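Local coordinates for protein 5-carboxymethyl-2-hydroxymuconate delta-isomerase (Mycobacterium smegmatis, PDB 4PFZ) that probably acts as a metal-dependent isomerase or acylpyruvate-type hydrolase of the fumarylacetoacetate hydrolase family, at residues Val60-Lys65 / Val221-Thr226; Gly112-Val117 / Ile241-Ile246. All coordinates share one frame; numbering follows the deposited sequence.

Interaction 1 (Val60-Lys65 / Val221-Thr226)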
loop_
_atom_site.group_PDB
_atom_site.type_symbol
_atom_site.label_atom_id
_atom_site.label_comp_id
_atom_site.label_asym_id
_atom_site.label_seq_id
_atom_site.Cartn_x
_atom_site.Cartn_y
_atom_site.Cartn_z
ATOM N N VAL B 60 4.143 -1.873 -2.799
ATOM C CA VAL B 60 4.988 -3.030 -2.804
ATOM C C VAL B 60 4.096 -4.211 -2.530
ATOM O O VAL B 60 3.479 -4.272 -1.469
ATOM C CB VAL B 60 6.081 -2.951 -1.731
ATOM C CG1 VAL B 60 6.879 -4.271 -1.689
ATOM C CG2 VAL B 60 6.989 -1.773 -1.990
ATOM N N ILE B 61 4.045 -5.146 -3.478
ATOM C CA ILE B 61 3.296 -6.385 -3.320
ATOM C C ILE B 61 4.277 -7.498 -3.005
ATOM O O ILE B 61 5.352 -7.577 -3.608
ATOM C CB ILE B 61 2.505 -6.759 -4.600
ATOM C CG1 ILE B 61 1.434 -5.713 -4.867
ATOM C CG2 ILE B 61 1.813 -8.106 -4.445
ATOM C CD1 ILE B 61 1.901 -4.553 -5.726
ATOM N N ALA B 62 3.924 -8.359 -2.071
ATOM C CA ALA B 62 4.803 -9.478 -1.789
ATOM C C ALA B 62 4.029 -10.777 -1.697
ATOM O O ALA B 62 2.829 -10.777 -1.457
ATOM C CB ALA B 62 5.577 -9.219 -0.501
ATOM N N VAL B 63 4.745 -11.884 -1.868
ATOM C CA VAL B 63 4.187 -13.208 -1.678
ATOM C C VAL B 63 4.967 -13.866 -0.539
ATOM O O VAL B 63 6.108 -13.510 -0.284
ATOM C CB VAL B 63 4.254 -14.036 -3.001
ATOM C CG1 VAL B 63 5.598 -14.709 -3.174
ATOM C CG2 VAL B 63 3.131 -15.061 -3.068
ATOM N N GLY B 64 4.348 -14.797 0.173
ATOM C CA GLY B 64 5.038 -15.463 1.261
ATOM C C GLY B 64 5.659 -16.784 0.844
ATOM O O GLY B 64 6.866 -16.871 0.604
ATOM N N LYS B 65 4.830 -17.821 0.770
ATOM C CA LYS B 65 5.309 -19.154 0.431
ATOM C C LYS B 65 5.445 -19.301 -1.077
ATOM O O LYS B 65 4.443 -19.368 -1.794
ATOM C CB LYS B 65 4.360 -20.222 0.980
ATOM N N VAL B 221 6.610 -2.596 -7.038
ATOM C CA VAL B 221 7.492 -3.725 -6.754
ATOM C C VAL B 221 6.689 -4.962 -6.366
ATOM O O VAL B 221 5.767 -4.886 -5.566
ATOM C CB VAL B 221 8.472 -3.375 -5.604
ATOM C CG1 VAL B 221 9.281 -4.622 -5.130
ATOM C CG2 VAL B 221 9.401 -2.249 -6.044
ATOM N N ILE B 222 7.055 -6.104 -6.931
ATOM C CA ILE B 222 6.507 -7.380 -6.517
ATOM C C ILE B 222 7.655 -8.231 -5.966
ATOM O O ILE B 222 8.556 -8.619 -6.713
ATOM C CB ILE B 222 5.830 -8.138 -7.689
ATOM C CG1 ILE B 222 4.666 -7.320 -8.289
ATOM C CG2 ILE B 222 5.395 -9.535 -7.226
ATOM C CD1 ILE B 222 4.018 -7.967 -9.560
ATOM N N LEU B 223 7.628 -8.514 -4.672
ATOM C CA LEU B 223 8.623 -9.399 -4.077
ATOM C C LEU B 223 8.169 -10.824 -4.305
ATOM O O LEU B 223 7.008 -11.143 -4.032
ATOM C CB LEU B 223 8.789 -9.118 -2.583
ATOM C CG LEU B 223 9.184 -7.698 -2.186
ATOM C CD1 LEU B 223 9.315 -7.587 -0.672
ATOM C CD2 LEU B 223 10.480 -7.331 -2.886
ATOM N N THR B 224 9.073 -11.677 -4.797
ATOM C CA THR B 224 8.668 -12.983 -5.310
ATOM C C THR B 224 8.791 -14.111 -4.298
ATOM O O THR B 224 8.613 -15.276 -4.626
ATOM C CB THR B 224 9.458 -13.351 -6.597
ATOM O OG1 THR B 224 10.868 -13.410 -6.338
ATOM C CG2 THR B 224 9.210 -12.285 -7.644
ATOM N N GLY B 225 9.058 -13.766 -3.052
ATOM C CA GLY B 225 9.006 -14.764 -2.009
ATOM C C GLY B 225 10.391 -15.113 -1.536
ATOM O O GLY B 225 11.384 -14.687 -2.120
ATOM N N THR B 226 10.460 -15.890 -0.468
ATOM C CA THR B 226 11.738 -16.218 0.124
ATOM C C THR B 226 11.817 -17.719 0.399
ATOM O O THR B 226 10.813 -18.362 0.704
ATOM C CB THR B 226 11.958 -15.380 1.409
ATOM O OG1 THR B 226 13.349 -15.352 1.749
ATOM C CG2 THR B 226 11.120 -15.913 2.585
#
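V60, A62, V221 and L223 share one face of the parallel strand pair 60-63 / 221-223, and L223 is the side chain that joins them. The parallel register brings L223 CB to within 3.8 Å of A62 CB. The L223 rotamer, with CG anti to the carbonyl carbon (chi1 -58°), then places the branch point beside V60, where V60 CG1 reaches L223 CG at 4.2 Å from an oblique direction. The same V60 methyl also lies alongside V221, its CG1 4.2 Å from V221 CG1. On the reverse face I61 and I222 lie alongside each other, I61 CB to I222 CG1 being 4.3 Å, and both turn toward helix 203-213, which covers them through T210 and V207.

The backbone holds these neighbours in step. I61 uses both its polar atoms: I61 N gives a nearly straight bond to V221 O (2.7 Å), and I61 O accepts L223 N at the same 2.7 Å while also receiving a CA-H contact from I222. The last bond, V63 N to L223 O, is longer at 3.2 Å and bent to 139° at the hydrogen, and it marks where regular pairing gives out. Here V63 has CG1 lodged between its backbone N and carbonyl carbon (chi1 85°), which brings this methyl to 3.4 Å from T224 O, next to G225 N. G225 carries no side chain at this close approach, and its positive phi turns the chain on toward T226. T224 faces the other way, its hydroxyl bonded to L114 O.

The arrangement is that of two parallel central strands, flanked in the sheet by strands 84-87 and 108-118 and with helix 203-213 over the I61 and I222 face, in the beta-rich core of the fumarylacetoacetate hydrolase fold.

Interaction 2 (Gly112-Val117 / Ile241-Ile246)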
loop_
_atom_site.group_PDB
_atom_site.type_symbol
_atom_site.label_atom_id
_atom_site.label_comp_id
_atom_site.label_asym_id
_atom_site.label_seq_id
_atom_site.Cartn_x
_atom_site.Cartn_y
_atom_site.Cartn_z
ATOM N N GLY B 112 15.321 -12.668 2.284
ATOM C CA GLY B 112 15.869 -12.250 1.008
ATOM C C GLY B 112 14.941 -12.680 -0.110
ATOM O O GLY B 112 14.406 -13.792 -0.086
ATOM N N GLU B 113 14.711 -11.782 -1.066
ATOM C CA GLU B 113 13.846 -12.085 -2.212
ATOM C C GLU B 113 14.302 -11.394 -3.493
ATOM O O GLU B 113 14.885 -10.309 -3.453
ATOM C CB GLU B 113 12.392 -11.660 -1.937
ATOM C CG GLU B 113 11.956 -11.760 -0.488
ATOM C CD GLU B 113 10.473 -12.019 -0.308
ATOM O OE1 GLU B 113 9.684 -11.765 -1.241
ATOM O OE2 GLU B 113 10.090 -12.462 0.798
ATOM N N LEU B 114 13.987 -12.007 -4.629
ATOM C CA LEU B 114 14.099 -11.343 -5.916
ATOM C C LEU B 114 12.899 -10.427 -6.078
ATOM O O LEU B 114 11.776 -10.833 -5.797
ATOM C CB LEU B 114 14.170 -12.372 -7.060
ATOM C CG LEU B 114 14.114 -11.818 -8.480
ATOM C CD1 LEU B 114 15.371 -11.041 -8.787
ATOM C CD2 LEU B 114 13.924 -12.958 -9.481
ATOM N N ALA B 115 13.153 -9.190 -6.506
ATOM C CA ALA B 115 12.116 -8.178 -6.701
ATOM C C ALA B 115 11.877 -7.865 -8.178
ATOM O O ALA B 115 12.816 -7.561 -8.903
ATOM C CB ALA B 115 12.504 -6.903 -5.959
ATOM N N ILE B 116 10.618 -7.943 -8.603
ATOM C CA ILE B 116 10.172 -7.469 -9.910
ATOM C C ILE B 116 9.873 -5.975 -9.834
ATOM O O ILE B 116 9.222 -5.537 -8.891
ATOM C CB ILE B 116 8.886 -8.207 -10.364
ATOM C CG1 ILE B 116 9.092 -9.727 -10.347
ATOM C CG2 ILE B 116 8.383 -7.688 -11.721
ATOM C CD1 ILE B 116 7.797 -10.504 -10.343
ATOM N N VAL B 117 10.339 -5.195 -10.803
ATOM C CA VAL B 117 9.920 -3.797 -10.874
ATOM C C VAL B 117 9.108 -3.606 -12.151
ATOM O O VAL B 117 9.595 -3.829 -13.246
ATOM C CB VAL B 117 11.114 -2.811 -10.847
ATOM C CG1 VAL B 117 10.620 -1.366 -10.783
ATOM C CG2 VAL B 117 12.046 -3.118 -9.656
ATOM N N ILE B 241 22.092 -9.710 0.985
ATOM C CA ILE B 241 21.356 -10.582 0.081
ATOM C C ILE B 241 21.933 -10.449 -1.315
ATOM O O ILE B 241 22.011 -9.352 -1.862
ATOM C CB ILE B 241 19.852 -10.244 0.052
ATOM C CG1 ILE B 241 19.269 -10.315 1.468
ATOM C CG2 ILE B 241 19.117 -11.194 -0.895
ATOM C CD1 ILE B 241 18.038 -9.466 1.661
ATOM N N THR B 242 22.344 -11.574 -1.874
ATOM C CA THR B 242 22.981 -11.582 -3.164
ATOM C C THR B 242 22.125 -12.341 -4.162
ATOM O O THR B 242 21.706 -13.475 -3.923
ATOM C CB THR B 242 24.391 -12.210 -3.091
ATOM O OG1 THR B 242 25.224 -11.399 -2.251
ATOM C CG2 THR B 242 25.014 -12.285 -4.474
ATOM N N VAL B 243 21.859 -11.708 -5.289
ATOM C CA VAL B 243 21.221 -12.424 -6.379
ATOM C C VAL B 243 22.173 -12.493 -7.546
ATOM O O VAL B 243 22.771 -11.489 -7.933
ATOM C CB VAL B 243 19.910 -11.757 -6.811
ATOM C CG1 VAL B 243 19.268 -12.506 -7.967
ATOM C CG2 VAL B 243 18.963 -11.702 -5.639
ATOM N N GLU B 244 22.324 -13.699 -8.078
ATOM C CA GLU B 244 23.159 -13.934 -9.234
ATOM C C GLU B 244 22.743 -13.040 -10.396
ATOM O O GLU B 244 21.580 -13.030 -10.792
ATOM C CB GLU B 244 23.075 -15.404 -9.638
ATOM C CG GLU B 244 23.899 -15.767 -10.847
ATOM C CD GLU B 244 23.803 -17.242 -11.186
ATOM O OE1 GLU B 244 23.038 -17.964 -10.509
ATOM O OE2 GLU B 244 24.496 -17.678 -12.134
ATOM N N GLY B 245 23.694 -12.275 -10.921
ATOM C CA GLY B 245 23.447 -11.473 -12.103
ATOM C C GLY B 245 22.860 -10.110 -11.783
ATOM O O GLY B 245 22.604 -9.313 -12.687
ATOM N N ILE B 246 22.629 -9.846 -10.498
ATOM C CA ILE B 246 22.171 -8.529 -10.065
ATOM C C ILE B 246 23.258 -7.876 -9.224
ATOM O O ILE B 246 23.857 -6.872 -9.616
ATOM C CB ILE B 246 20.862 -8.589 -9.218
ATOM C CG1 ILE B 246 19.721 -9.238 -10.002
ATOM C CG2 ILE B 246 20.463 -7.198 -8.747
ATOM C CD1 ILE B 246 18.390 -9.206 -9.260
#
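I241 approaches the flat peptide group that links G112 to E113: its CG2 stands off one face of that plane, obliquely, 4.4 Å from E113 N. No aromatic ring takes part. G112 O takes the hydroxyl of T226, tilted out of the plane to the side away from I241, while the backbone of E113 pairs with G140. Because G112 has no side chain, I241 can settle directly on the backbone, with CD1 3.6 Å from G112 CA.

Farther along, L114 makes the second point of contact. Its CG is anti to the backbone N (chi1 173°), which swings the tip across the gap although the CB itself points to the side. The terminal methyl L114 CD1 meets I246 CD1 end to end at 3.6 Å, the two side chains crossing at a slant, and V243 CG1 adds a looser touch to the same L114 CD1 at 4.2 Å. A backbone bond from I246 N to V243 O closes the turn that presents I246.

The strand axes run 7.5 Å apart at 41°, so two sheets meet face to face: strand 108-118, beside strands 134-145 and 221-223, packs on strand 238-243, whose neighbours are 181-186 and 247-255.

Overall arrangement
Interactions 1 and 2 illustrate two ways in which beta strands associate, one by backbone hydrogen bonding within a sheet and the other by apolar packing between sheets. Their centres are about 11 Å apart, and strand 108-118 connects them, pairing antiparallel with strand 221-223. Two probable hydrogen bonds tie the loop after that strand to interaction 2: T226 OG1 to G112 O at 2.6 Å and G225 N to E113 OE1 at 2.8 Å. The E113 CB points away from strand 238-243, and its carboxylate ends at G225, with D142 beside it. In relatives of this family acidic side chains on central strands bind a divalent metal, consistent with a site near this junction.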